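PDB 4HTL: beta-glucoside kinase from Listeria monocytogenes, which catalyses the ATP-dependent phosphorylation of cellobiose to cellobiose-6'-phosphate and may also regulate transcription of the cellobiose-PTS operon. Local coordinates for residues A[197-200]-A[201-204]; A[177-180]-A[181-184]; A[82-85]-A[86-89]; A[103-106]-A[107-110]; A[40-43]-A[44-48]. All coordinates share one frame; numbering follows the deposited sequence. Where two conformers were deposited one is given.

Contact 1 (A[197-200]-A[201-204])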
loop_
_atom_site.group_PDB
_atom_site.type_symbol
_atom_site.label_atom_id
_atom_site.label_comp_id
_atom_site.label_asym_id
_atom_site.label_seq_id
_atom_site.Cartn_x
_atom_site.Cartn_y
_atom_site.Cartn_z
ATOM N N GLU A 197 7.126 27.267 23.466
ATOM C CA GLU A 197 8.532 27.506 23.847
ATOM C C GLU A 197 9.466 26.317 23.611
ATOM O O GLU A 197 10.677 26.390 23.875
ATOM C CB GLU A 197 8.585 27.930 25.312
ATOM C CG GLU A 197 8.057 29.351 25.492
ATOM C CD GLU A 197 7.843 29.753 26.936
ATOM O OE1 GLU A 197 8.428 29.117 27.846
ATOM O OE2 GLU A 197 7.071 30.716 27.153
ATOM N N ILE A 198 8.904 25.230 23.099
ATOM C CA ILE A 198 9.667 24.007 22.846
ATOM C C ILE A 198 9.965 23.862 21.347
ATOM O O ILE A 198 9.078 23.988 20.497
ATOM C CB ILE A 198 8.896 22.777 23.362
ATOM C CG1 ILE A 198 8.729 22.843 24.890
ATOM C CG2 ILE A 198 9.574 21.466 22.923
ATOM C CD1 ILE A 198 7.637 21.947 25.398
ATOM N N THR A 199 11.222 23.555 21.041
ATOM C CA THR A 199 11.678 23.309 19.675
ATOM C C THR A 199 12.031 21.815 19.502
ATOM O O THR A 199 12.433 21.157 20.459
ATOM C CB THR A 199 12.932 24.152 19.389
ATOM O OG1 THR A 199 14.011 23.688 20.211
ATOM C CG2 THR A 199 12.655 25.667 19.691
ATOM N N GLY A 200 11.931 21.304 18.280
ATOM C CA GLY A 200 12.437 19.975 17.982
ATOM C C GLY A 200 13.919 19.876 18.240
ATOM O O GLY A 200 14.404 18.854 18.739
ATOM N N GLU A 201 14.629 20.970 17.972
ATOM C CA GLU A 201 16.076 20.995 18.117
ATOM C C GLU A 201 16.468 20.729 19.573
ATOM O O GLU A 201 17.424 19.977 19.850
ATOM C CB GLU A 201 16.648 22.342 17.627
ATOM C CG GLU A 201 18.150 22.451 17.712
ATOM C CD GLU A 201 18.654 23.797 17.232
ATOM O OE1 GLU A 201 18.210 24.243 16.152
ATOM O OE2 GLU A 201 19.497 24.413 17.930
ATOM N N GLU A 202 15.727 21.291 20.517
ATOM C CA GLU A 202 16.109 21.107 21.946
ATOM C C GLU A 202 15.864 19.696 22.413
ATOM O O GLU A 202 16.618 19.162 23.208
ATOM C CB GLU A 202 15.430 22.097 22.883
ATOM C CG GLU A 202 14.053 21.795 23.383
ATOM C CD GLU A 202 13.527 22.929 24.238
ATOM O OE1 GLU A 202 12.764 23.761 23.705
ATOM O OE2 GLU A 202 13.896 23.005 25.433
ATOM N N ILE A 203 14.803 19.087 21.902
ATOM C CA ILE A 203 14.517 17.684 22.253
ATOM C C ILE A 203 15.679 16.790 21.774
ATOM O O ILE A 203 16.163 15.978 22.510
ATOM C CB ILE A 203 13.171 17.180 21.714
ATOM C CG1 ILE A 203 12.000 18.029 22.245
ATOM C CG2 ILE A 203 12.956 15.695 22.057
ATOM C CD1 ILE A 203 10.692 17.842 21.503
ATOM N N PHE A 204 16.117 16.944 20.531
ATOM C CA PHE A 204 17.252 16.183 20.047
ATOM C C PHE A 204 18.557 16.506 20.751
ATOM O O PHE A 204 19.405 15.613 20.887
ATOM C CB PHE A 204 17.425 16.376 18.540
ATOM C CG PHE A 204 16.524 15.469 17.715
ATOM C CD1 PHE A 204 16.786 14.115 17.648
ATOM C CD2 PHE A 204 15.408 15.962 17.068
ATOM C CE1 PHE A 204 15.970 13.256 16.942
ATOM C CE2 PHE A 204 14.597 15.127 16.322
ATOM C CZ PHE A 204 14.883 13.771 16.252
#

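Contact 2 (A[177-180]-A[181-184])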
loop_
_atom_site.group_PDB
_atom_site.type_symbol
_atom_site.label_atom_id
_atom_site.label_comp_id
_atom_site.label_asym_id
_atom_site.label_seq_id
_atom_site.Cartn_x
_atom_site.Cartn_y
_atom_site.Cartn_z
ATOM N N THR A 177 0.515 10.095 16.385
ATOM C CA THR A 177 1.469 9.478 17.326
ATOM C C THR A 177 2.926 9.707 16.995
ATOM O O THR A 177 3.778 9.529 17.864
ATOM C CB THR A 177 1.289 7.926 17.343
ATOM O OG1 THR A 177 1.623 7.357 16.076
ATOM C CG2 THR A 177 -0.175 7.573 17.691
ATOM N N THR A 178 3.221 10.000 15.725
ATOM C CA THR A 178 4.571 9.912 15.203
ATOM C C THR A 178 4.934 11.077 14.262
ATOM O O THR A 178 5.053 10.903 13.042
ATOM C CB THR A 178 4.790 8.545 14.551
ATOM O OG1 THR A 178 4.282 7.508 15.414
ATOM C CG2 THR A 178 6.230 8.280 14.173
ATOM N N THR A 179 5.060 12.280 14.832
ATOM C CA THR A 179 5.362 13.490 14.058
ATOM C C THR A 179 6.220 14.391 14.907
ATOM O O THR A 179 6.299 14.232 16.152
ATOM C CB THR A 179 4.094 14.287 13.628
ATOM O OG1 THR A 179 3.498 14.913 14.761
ATOM C CG2 THR A 179 3.027 13.355 12.938
HETATM N N MSE A 180 6.842 15.369 14.256
HETATM C CA MSE A 180 7.625 16.378 14.984
HETATM C C MSE A 180 6.742 17.194 15.969
HETATM O O MSE A 180 7.189 17.555 17.072
HETATM C CB MSE A 180 8.316 17.289 14.005
HETATM C CG MSE A 180 9.325 16.532 13.066
HETATM SE SE MSE A 180 10.900 15.733 13.915
HETATM C CE MSE A 180 11.877 17.388 14.086
ATOM N N LEU A 181 5.498 17.472 15.567
ATOM C CA LEU A 181 4.519 18.120 16.437
ATOM C C LEU A 181 4.195 17.282 17.672
ATOM O O LEU A 181 4.181 17.808 18.788
ATOM C CB LEU A 181 3.239 18.469 15.694
ATOM C CG LEU A 181 2.105 19.134 16.510
ATOM C CD1 LEU A 181 2.548 20.406 17.274
ATOM C CD2 LEU A 181 0.910 19.398 15.573
ATOM N N VAL A 182 3.974 15.977 17.489
ATOM C CA VAL A 182 3.672 15.103 18.602
ATOM C C VAL A 182 4.869 15.109 19.572
ATOM O O VAL A 182 4.674 15.124 20.794
ATOM C CB VAL A 182 3.317 13.666 18.121
ATOM C CG1 VAL A 182 3.369 12.689 19.296
ATOM C CG2 VAL A 182 1.977 13.691 17.425
ATOM N N LEU A 183 6.101 15.062 19.043
ATOM C CA LEU A 183 7.268 15.116 19.903
ATOM C C LEU A 183 7.280 16.334 20.799
ATOM O O LEU A 183 7.525 16.212 22.024
ATOM C CB LEU A 183 8.561 15.083 19.090
ATOM C CG LEU A 183 9.087 13.735 18.612
ATOM C CD1 LEU A 183 10.279 13.985 17.670
ATOM C CD2 LEU A 183 9.501 12.814 19.785
ATOM N N ARG A 184 6.986 17.483 20.221
ATOM C CA ARG A 184 6.937 18.739 20.990
ATOM C C ARG A 184 5.804 18.707 22.021
ATOM O O ARG A 184 5.999 19.097 23.173
ATOM C CB ARG A 184 6.826 19.949 20.061
ATOM C CG ARG A 184 8.066 20.125 19.188
ATOM C CD ARG A 184 7.848 21.192 18.133
ATOM N NE ARG A 184 7.413 22.421 18.793
ATOM C CZ ARG A 184 6.238 23.028 18.634
ATOM N NH1 ARG A 184 5.347 22.612 17.736
ATOM N NH2 ARG A 184 5.979 24.129 19.342
#

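Contact 3 (A[82-85]-A[86-89])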
loop_
_atom_site.group_PDB
_atom_site.type_symbol
_atom_site.label_atom_id
_atom_site.label_comp_id
_atom_site.label_asym_id
_atom_site.label_seq_id
_atom_site.Cartn_x
_atom_site.Cartn_y
_atom_site.Cartn_z
ATOM N N ARG A 82 -10.800 24.604 3.520
ATOM C CA ARG A 82 -12.237 24.303 3.359
ATOM C C ARG A 82 -12.821 24.989 2.109
ATOM O O ARG A 82 -13.727 24.454 1.467
ATOM C CB ARG A 82 -13.059 24.719 4.599
ATOM C CG ARG A 82 -12.780 23.953 5.886
ATOM C CD ARG A 82 -13.453 22.578 5.914
ATOM N NE ARG A 82 -12.914 21.722 4.867
ATOM C CZ ARG A 82 -11.718 21.123 4.908
ATOM N NH1 ARG A 82 -10.928 21.243 5.979
ATOM N NH2 ARG A 82 -11.303 20.396 3.863
ATOM N N ARG A 83 -12.299 26.165 1.761
ATOM C CA ARG A 83 -12.769 26.890 0.577
ATOM C C ARG A 83 -12.623 26.090 -0.730
ATOM O O ARG A 83 -13.356 26.326 -1.700
ATOM C CB ARG A 83 -12.066 28.273 0.462
ATOM C CG ARG A 83 -12.285 29.053 -0.845
ATOM C CD ARG A 83 -13.701 29.598 -1.033
ATOM N NE ARG A 83 -13.821 30.287 -2.323
ATOM C CZ ARG A 83 -14.134 29.714 -3.490
ATOM N NH1 ARG A 83 -14.377 28.408 -3.579
ATOM N NH2 ARG A 83 -14.205 30.455 -4.592
ATOM N N PHE A 84 -11.680 25.153 -0.755
ATOM C CA PHE A 84 -11.419 24.377 -1.944
ATOM C C PHE A 84 -12.170 23.023 -1.949
ATOM O O PHE A 84 -12.038 22.264 -2.904
ATOM C CB PHE A 84 -9.904 24.149 -2.114
ATOM C CG PHE A 84 -9.096 25.387 -2.450
ATOM C CD1 PHE A 84 -9.689 26.621 -2.714
ATOM C CD2 PHE A 84 -7.710 25.316 -2.502
ATOM C CE1 PHE A 84 -8.930 27.742 -3.016
ATOM C CE2 PHE A 84 -6.948 26.431 -2.824
ATOM C CZ PHE A 84 -7.562 27.649 -3.079
ATOM N N ASP A 85 -12.954 22.711 -0.918
ATOM C CA ASP A 85 -13.816 21.500 -0.976
ATOM C C ASP A 85 -14.807 21.592 -2.143
ATOM O O ASP A 85 -15.542 22.581 -2.277
ATOM C CB ASP A 85 -14.649 21.333 0.295
ATOM C CG ASP A 85 -13.833 21.006 1.519
ATOM O OD1 ASP A 85 -12.698 20.468 1.417
ATOM O OD2 ASP A 85 -14.362 21.273 2.620
ATOM N N ASN A 86 -14.859 20.548 -2.958
ATOM C CA ASN A 86 -15.744 20.520 -4.119
ATOM C C ASN A 86 -15.575 21.782 -4.977
ATOM O O ASN A 86 -16.569 22.383 -5.399
ATOM C CB ASN A 86 -17.221 20.348 -3.680
ATOM C CG ASN A 86 -18.132 20.103 -4.849
ATOM O OD1 ASN A 86 -17.739 19.463 -5.822
ATOM N ND2 ASN A 86 -19.340 20.645 -4.788
ATOM N N PHE A 87 -14.316 22.162 -5.237
ATOM C CA PHE A 87 -13.991 23.366 -6.005
ATOM C C PHE A 87 -13.131 23.003 -7.196
ATOM O O PHE A 87 -12.064 22.406 -7.023
ATOM C CB PHE A 87 -13.211 24.333 -5.110
ATOM C CG PHE A 87 -12.781 25.593 -5.785
ATOM C CD1 PHE A 87 -13.689 26.363 -6.527
ATOM C CD2 PHE A 87 -11.479 26.056 -5.639
ATOM C CE1 PHE A 87 -13.285 27.546 -7.139
ATOM C CE2 PHE A 87 -11.084 27.248 -6.238
ATOM C CZ PHE A 87 -11.981 27.984 -6.993
ATOM N N ASN A 88 -13.570 23.364 -8.395
ATOM C CA ASN A 88 -12.755 23.141 -9.566
ATOM C C ASN A 88 -11.804 24.316 -9.779
ATOM O O ASN A 88 -12.101 25.275 -10.478
ATOM C CB ASN A 88 -13.580 22.839 -10.793
ATOM C CG ASN A 88 -12.752 22.182 -11.868
ATOM O OD1 ASN A 88 -11.649 22.656 -12.178
ATOM N ND2 ASN A 88 -13.227 21.047 -12.383
ATOM N N LEU A 89 -10.623 24.178 -9.179
ATOM C CA LEU A 89 -9.586 25.213 -9.231
ATOM C C LEU A 89 -8.996 25.318 -10.646
ATOM O O LEU A 89 -8.620 26.406 -11.091
ATOM C CB LEU A 89 -8.506 24.927 -8.202
ATOM C CG LEU A 89 -7.309 25.889 -8.196
ATOM C CD1 LEU A 89 -7.719 27.348 -8.005
ATOM C CD2 LEU A 89 -6.331 25.449 -7.104
#

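Contact 4 (A[103-106]-A[107-110])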
loop_
_atom_site.group_PDB
_atom_site.type_symbol
_atom_site.label_atom_id
_atom_site.label_comp_id
_atom_site.label_asym_id
_atom_site.label_seq_id
_atom_site.Cartn_x
_atom_site.Cartn_y
_atom_site.Cartn_z
ATOM N N ILE A 103 -3.422 20.740 -12.355
ATOM C CA ILE A 103 -3.426 20.641 -10.912
ATOM C C ILE A 103 -3.200 19.184 -10.470
ATOM O O ILE A 103 -3.702 18.233 -11.105
ATOM C CB ILE A 103 -4.725 21.192 -10.354
ATOM C CG1 ILE A 103 -4.694 21.185 -8.831
ATOM C CG2 ILE A 103 -5.898 20.395 -10.881
ATOM C CD1 ILE A 103 -5.698 22.127 -8.239
ATOM N N GLU A 104 -2.433 19.017 -9.380
ATOM C CA GLU A 104 -2.127 17.702 -8.817
ATOM C C GLU A 104 -1.972 17.916 -7.305
ATOM O O GLU A 104 -1.742 19.033 -6.846
ATOM C CB GLU A 104 -0.854 17.117 -9.456
ATOM C CG GLU A 104 -0.343 15.752 -8.924
ATOM C CD GLU A 104 -1.338 14.630 -8.968
ATOM O OE1 GLU A 104 -1.353 13.901 -9.957
ATOM O OE2 GLU A 104 -2.099 14.464 -7.981
ATOM N N ASN A 105 -2.133 16.862 -6.526
ATOM C CA ASN A 105 -1.967 16.885 -5.079
ATOM C C ASN A 105 -0.525 17.182 -4.659
ATOM O O ASN A 105 0.410 16.806 -5.375
ATOM C CB ASN A 105 -2.459 15.534 -4.549
ATOM C CG ASN A 105 -1.911 15.185 -3.188
ATOM O OD1 ASN A 105 -0.844 14.573 -3.083
ATOM N ND2 ASN A 105 -2.679 15.507 -2.135
ATOM N N ASP A 106 -0.348 17.804 -3.493
ATOM C CA ASP A 106 0.963 18.275 -3.049
ATOM C C ASP A 106 2.009 17.176 -2.833
ATOM O O ASP A 106 3.166 17.330 -3.234
ATOM C CB ASP A 106 0.856 19.218 -1.852
ATOM C CG ASP A 106 0.245 18.592 -0.634
ATOM O OD1 ASP A 106 -0.404 17.549 -0.716
ATOM O OD2 ASP A 106 0.430 19.175 0.441
ATOM N N ALA A 107 1.599 16.082 -2.195
ATOM C CA ALA A 107 2.509 14.926 -1.966
ATOM C C ALA A 107 2.906 14.267 -3.291
ATOM O O ALA A 107 4.079 13.936 -3.524
ATOM C CB ALA A 107 1.929 13.929 -0.984
ATOM N N ASN A 108 1.923 14.123 -4.174
ATOM C CA ASN A 108 2.163 13.614 -5.500
ATOM C C ASN A 108 3.095 14.481 -6.276
ATOM O O ASN A 108 3.996 13.950 -6.905
ATOM C CB ASN A 108 0.878 13.409 -6.289
ATOM C CG ASN A 108 -0.013 12.279 -5.713
ATOM O OD1 ASN A 108 0.424 11.494 -4.865
ATOM N ND2 ASN A 108 -1.281 12.230 -6.169
ATOM N N CYS A 109 2.942 15.809 -6.196
ATOM C CA CYS A 109 3.859 16.708 -6.897
ATOM C C CYS A 109 5.298 16.550 -6.367
ATOM O O CYS A 109 6.240 16.457 -7.138
ATOM C CB CYS A 109 3.400 18.160 -6.778
ATOM S SG CYS A 109 2.001 18.556 -7.825
ATOM N N ALA A 110 5.470 16.427 -5.065
ATOM C CA ALA A 110 6.805 16.288 -4.518
ATOM C C ALA A 110 7.406 14.971 -4.975
ATOM O O ALA A 110 8.613 14.911 -5.235
ATOM C CB ALA A 110 6.825 16.379 -2.982
#

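Contact 5 (A[40-43]-A[44-48])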
loop_
_atom_site.group_PDB
_atom_site.type_symbol
_atom_site.label_atom_id
_atom_site.label_comp_id
_atom_site.label_asym_id
_atom_site.label_seq_id
_atom_site.Cartn_x
_atom_site.Cartn_y
_atom_site.Cartn_z
ATOM N N GLY A 40 -8.560 29.811 1.704
ATOM C CA GLY A 40 -8.547 29.610 0.249
ATOM C C GLY A 40 -8.701 30.898 -0.519
ATOM O O GLY A 40 -8.100 31.084 -1.570
ATOM N N ASP A 41 -9.577 31.771 -0.034
ATOM C CA ASP A 41 -9.719 33.083 -0.675
ATOM C C ASP A 41 -8.432 33.905 -0.699
ATOM O O ASP A 41 -8.147 34.530 -1.725
ATOM C CB ASP A 41 -10.900 33.846 -0.088
ATOM C CG ASP A 41 -12.207 33.165 -0.400
ATOM O OD1 ASP A 41 -12.459 32.852 -1.592
ATOM O OD2 ASP A 41 -12.963 32.911 0.549
ATOM N N GLN A 42 -7.652 33.904 0.388
ATOM C CA GLN A 42 -6.364 34.579 0.377
ATOM C C GLN A 42 -5.458 33.930 -0.669
ATOM O O GLN A 42 -4.774 34.611 -1.405
ATOM C CB GLN A 42 -5.716 34.509 1.756
ATOM C CG GLN A 42 -4.499 35.405 1.912
ATOM C CD GLN A 42 -4.824 36.876 1.698
ATOM O OE1 GLN A 42 -5.917 37.335 2.023
ATOM N NE2 GLN A 42 -3.876 37.611 1.137
ATOM N N ILE A 43 -5.482 32.593 -0.750
ATOM C CA ILE A 43 -4.653 31.921 -1.736
ATOM C C ILE A 43 -5.038 32.340 -3.153
ATOM O O ILE A 43 -4.150 32.607 -3.989
ATOM C CB ILE A 43 -4.692 30.363 -1.608
ATOM C CG1 ILE A 43 -4.011 29.917 -0.300
ATOM C CG2 ILE A 43 -4.096 29.689 -2.841
ATOM C CD1 ILE A 43 -4.389 28.532 0.153
ATOM N N LEU A 44 -6.344 32.424 -3.431
ATOM C CA LEU A 44 -6.782 32.812 -4.758
ATOM C C LEU A 44 -6.356 34.244 -5.062
ATOM O O LEU A 44 -5.989 34.582 -6.215
ATOM C CB LEU A 44 -8.278 32.639 -4.900
ATOM C CG LEU A 44 -8.788 31.192 -4.803
ATOM C CD1 LEU A 44 -10.298 31.215 -4.727
ATOM C CD2 LEU A 44 -8.300 30.387 -5.999
ATOM N N ALA A 45 -6.382 35.081 -4.035
ATOM C CA ALA A 45 -6.001 36.502 -4.186
ATOM C C ALA A 45 -4.501 36.617 -4.520
ATOM O O ALA A 45 -4.108 37.293 -5.484
ATOM C CB ALA A 45 -6.330 37.242 -2.921
ATOM N N GLU A 46 -3.678 35.898 -3.757
ATOM C CA GLU A 46 -2.235 35.846 -4.022
ATOM C C GLU A 46 -1.945 35.323 -5.430
ATOM O O GLU A 46 -1.061 35.844 -6.132
ATOM C CB GLU A 46 -1.518 34.994 -2.994
ATOM C CG GLU A 46 -1.586 35.433 -1.549
ATOM C CD GLU A 46 -0.686 36.592 -1.192
ATOM O OE1 GLU A 46 0.204 36.973 -2.017
ATOM O OE2 GLU A 46 -0.866 37.080 -0.044
HETATM N N MSE A 47 -2.689 34.315 -5.873
HETATM C CA MSE A 47 -2.521 33.828 -7.242
HETATM C C MSE A 47 -2.799 34.896 -8.293
HETATM O O MSE A 47 -2.006 35.079 -9.243
HETATM C CB MSE A 47 -3.427 32.619 -7.500
HETATM C CG MSE A 47 -2.959 31.399 -6.790
HETATM SE SE MSE A 47 -4.190 29.928 -6.940
HETATM C CE MSE A 47 -3.029 28.550 -6.342
ATOM N N LYS A 48 -3.936 35.580 -8.139
ATOM C CA LYS A 48 -4.323 36.636 -9.067
ATOM C C LYS A 48 -3.255 37.715 -9.155
ATOM O O LYS A 48 -2.904 38.184 -10.257
ATOM C CB LYS A 48 -5.668 37.269 -8.652
ATOM C CG LYS A 48 -6.849 36.566 -9.241
ATOM C CD LYS A 48 -8.147 37.290 -8.909
ATOM C CE LYS A 48 -8.446 38.388 -9.908
ATOM N NZ LYS A 48 -8.750 37.842 -11.265
#

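Contact 1 (A[197-200]-A[201-204])
Thr199 and Glu202 trade hydrogen bonds in both directions, each side chain serving the backbone NH of the other, which makes the start of helix 200-208 a complete capping box. Thr199 is the N-cap: its OG1 accepts from Glu202 N at 3.0 Å. The hydroxyl can do so because chi1 of 66° sets it between the backbone N and the carbonyl carbon, facing the first helical turn. In return, Glu202 OE1 accepts from Thr199 N at 3.1 Å, using the anti lone pair, the one turned away from OE2. The glutamate arm crosses the threonine at about a right angle, and its CG passes 3.4 Å from Thr199 O. Chi1 of 84° swings that arm back over the turn, and the extended chain beyond CG carries the carboxylate as far as Ile198 CA. Next to the polar box lies an apolar pair, Ile198 CG2 on Ile203 CD1 at 4.0 Å; both isoleucines also lean on Tyr187 of helix 180-191. Regular helical bonding follows with Phe204 N to Gly200 O at 3.1 Å, while Phe204 itself packs on helix 212-236. The other carboxylate oxygen, Glu202 OE2, forms a salt bridge with Arg193. A carboxylate held by an arginine and lying near the NH-rich start of a helix would probably be stabilised in its charged form.

Contact 2 (A[177-180]-A[181-184])
Thr179 caps the start of helix 180-191 through a side chain pressed against Val182, an N-cap at the turn that follows the short helix 174-177. The tight part is here. Thr179 OG1 accepts from Val182 N at 3.0 Å in a fairly straight bond, N-H...O 162°, and the same oxygen lies 3.3 Å from Val182 CG2. The two side chains cross at about a right angle. Val182 divides its branches between Thr179 and Thr177: CG2, beside its own backbone N, meets the threonine hydroxyl of Thr179, whereas CG1 reaches Thr177 O at 3.5 Å. Thr179 O accepts from Leu183 N, so a single residue holds two successive amides of the first turn. Thr179 N, by contrast, is buried here and has no hydrogen-bonding partner in the model.

Packing is looser on the partly exposed flank formed by Met180, Leu181 and Arg184. The selenomethionine at 180 is bent at chi2 and chi3, and its side chain meets that of Leu183 only where SE approaches CD1, at 4.2 Å. Leu183 continues inward onto Leu217 and Phe221 of helix 212-236. Leu181 sends the end of its side chain away from the turn; its side chain is about 11 Å from that of Thr14, an ATP-binding residue by similarity. The aliphatic part of Arg184 lies against the carbonyl one turn earlier, with Arg184 CG 3.4 Å from Met180 O, before its NE bonds to Ile198 O.

Contact 3 (A[82-85]-A[86-89])
Phe87 turns its ring back over the preceding turn, where Arg83 covers one face and Phe84 adjoins the CD2 rim. Phe87 CB starts close to the backbone, 3.2 Å from Phe84 O, which also accepts a weak bond from Phe87 N. With CG anti to the backbone N (chi1 178°), the ring is carried towards residues 83 and 84. CG and CD1 come under the guanidinium of Arg83, with NH1 3.7 Å from CD1. On the arginine's side of the ring plane, but out past the rim, Phe84 CD1 lies 3.5 Å from Phe87 CD2 and also near CE2; Leu89 N is over the opposite face. CE1 lies under both NH1 and NH2, and CZ, at the tip, is nearest NH2.

This is a cation-pi contact: Arg83 CZ stands 4.5 Å from the Phe87 ring centroid, over the face, although the two planes are 61° apart. The phenylalanine rings are nearly parallel but slid so far that they barely overlap. Opposite the single residue Ile75, Asn86 and Phe87 form a G1 beta bulge where the turn enters strand 87-88. Salt bridging to Asp41 of helix 40-52 anchors Arg83 NE. Arg82 grips Asp85 side-on, NE to OD2 at 2.7 Å and NH2 to OD1 at 2.8 Å.

Contact 4 (A[103-106]-A[107-110])
Glu104 OE2 is gripped by two NH groups, Asn108 ND2 at 3.0 Å and Asn105 N at 2.8 Å. They arrive from different directions. The backbone NH meets the anti side of the oxygen, whereas the amide of Asn108 comes from above the carboxylate, 63° out of its plane, although the oxygen lies almost in the plane of the amide. Carboxylate and amide are accordingly turned 75° against each other. The bend at chi2 (56°) folds the glutamate chain back so that the carboxylate can reach its own following NH, and OE1 is left to a salt bridge with Arg147. Those partners would be expected to stabilise the charged carboxylate.

Strand 101-105 passes here directly into helix 106-117, with Asn105 as the N-cap. Its OD1 accepts from Asn108 N at 3.0 Å; in the conformer described, ND2 bonds to Gly66 O, consistent with this orientation of the amide. The backbone oxygen Asn105 O takes Cys109 N at 2.8 Å. Cys109 SG tucks against the stem of the glutamate, 3.6 Å from Glu104 CB, and Cys109 also packs on Ala285 of helix 280-293. Asp106 OD1 accepts a weak bond from Ala107 N; the Asp106 side chain is about 4 Å from that of Asp10, an ATP-binding residue by similarity.

Contact 5 (A[40-43]-A[44-48])
Ile43 and Met47 lie side by side and point the same way, one helical turn apart on the buried flank of helix 40-52. Ile43 CG2, set anti to the backbone N, meets the CE methyl of the selenomethionine at 3.8 Å. The nearly extended Met47 chain passes Ile43 O on its way, with CG 3.3 Å from that oxygen. Both residues rest on Ile11 of strand 6-11, a position assigned to ATP binding by similarity, as an amphipathic helix packs on a sheet; Glu46 also touches strand 15-21.

Gln42 and Glu46 form a second pair at the same spacing, but cross at a slant. Each chain bends at chi2, and in the conformer described Gln42 NE2 makes a long bond to Glu46 OE2, 3.3 Å; with Gln42 deposited in two conformers, it is doubtful that this bond always forms. The oxygen lies nearly in the amide plane, 2° out of it; it is met on the anti side, 34° out of the carboxylate plane, with the two flat groups 63° apart.

Leu44 leans back towards the N-terminal end, its CG 3.3 Å from Gly40 O. Its branches also pack on Phe84, Leu89 and Trp92.

How the contacts relate
Every contact is local and all five follow in series, none nesting or crossing. From the N terminus, contact 5 joins two turns of helix 40-52, contact 3 closes the turn into strand 87-88, and contact 4 turns strand 101-105 into helix 106-117. These three form one cluster: contact 3 touches contact 5 where Leu89 CD1 meets Leu44 CD2, beside the arginine-aspartate bridge, and contact 4 where Leu89 CD2 meets Ile103 CD1 in the conformer described. Contacts 2 and 1 then start two successive helices, 180-191 and 200-208, joined by Arg184 NE to Ile198 O. This second group stands apart, its contact 2 centre about 24 Å from that of contact 4.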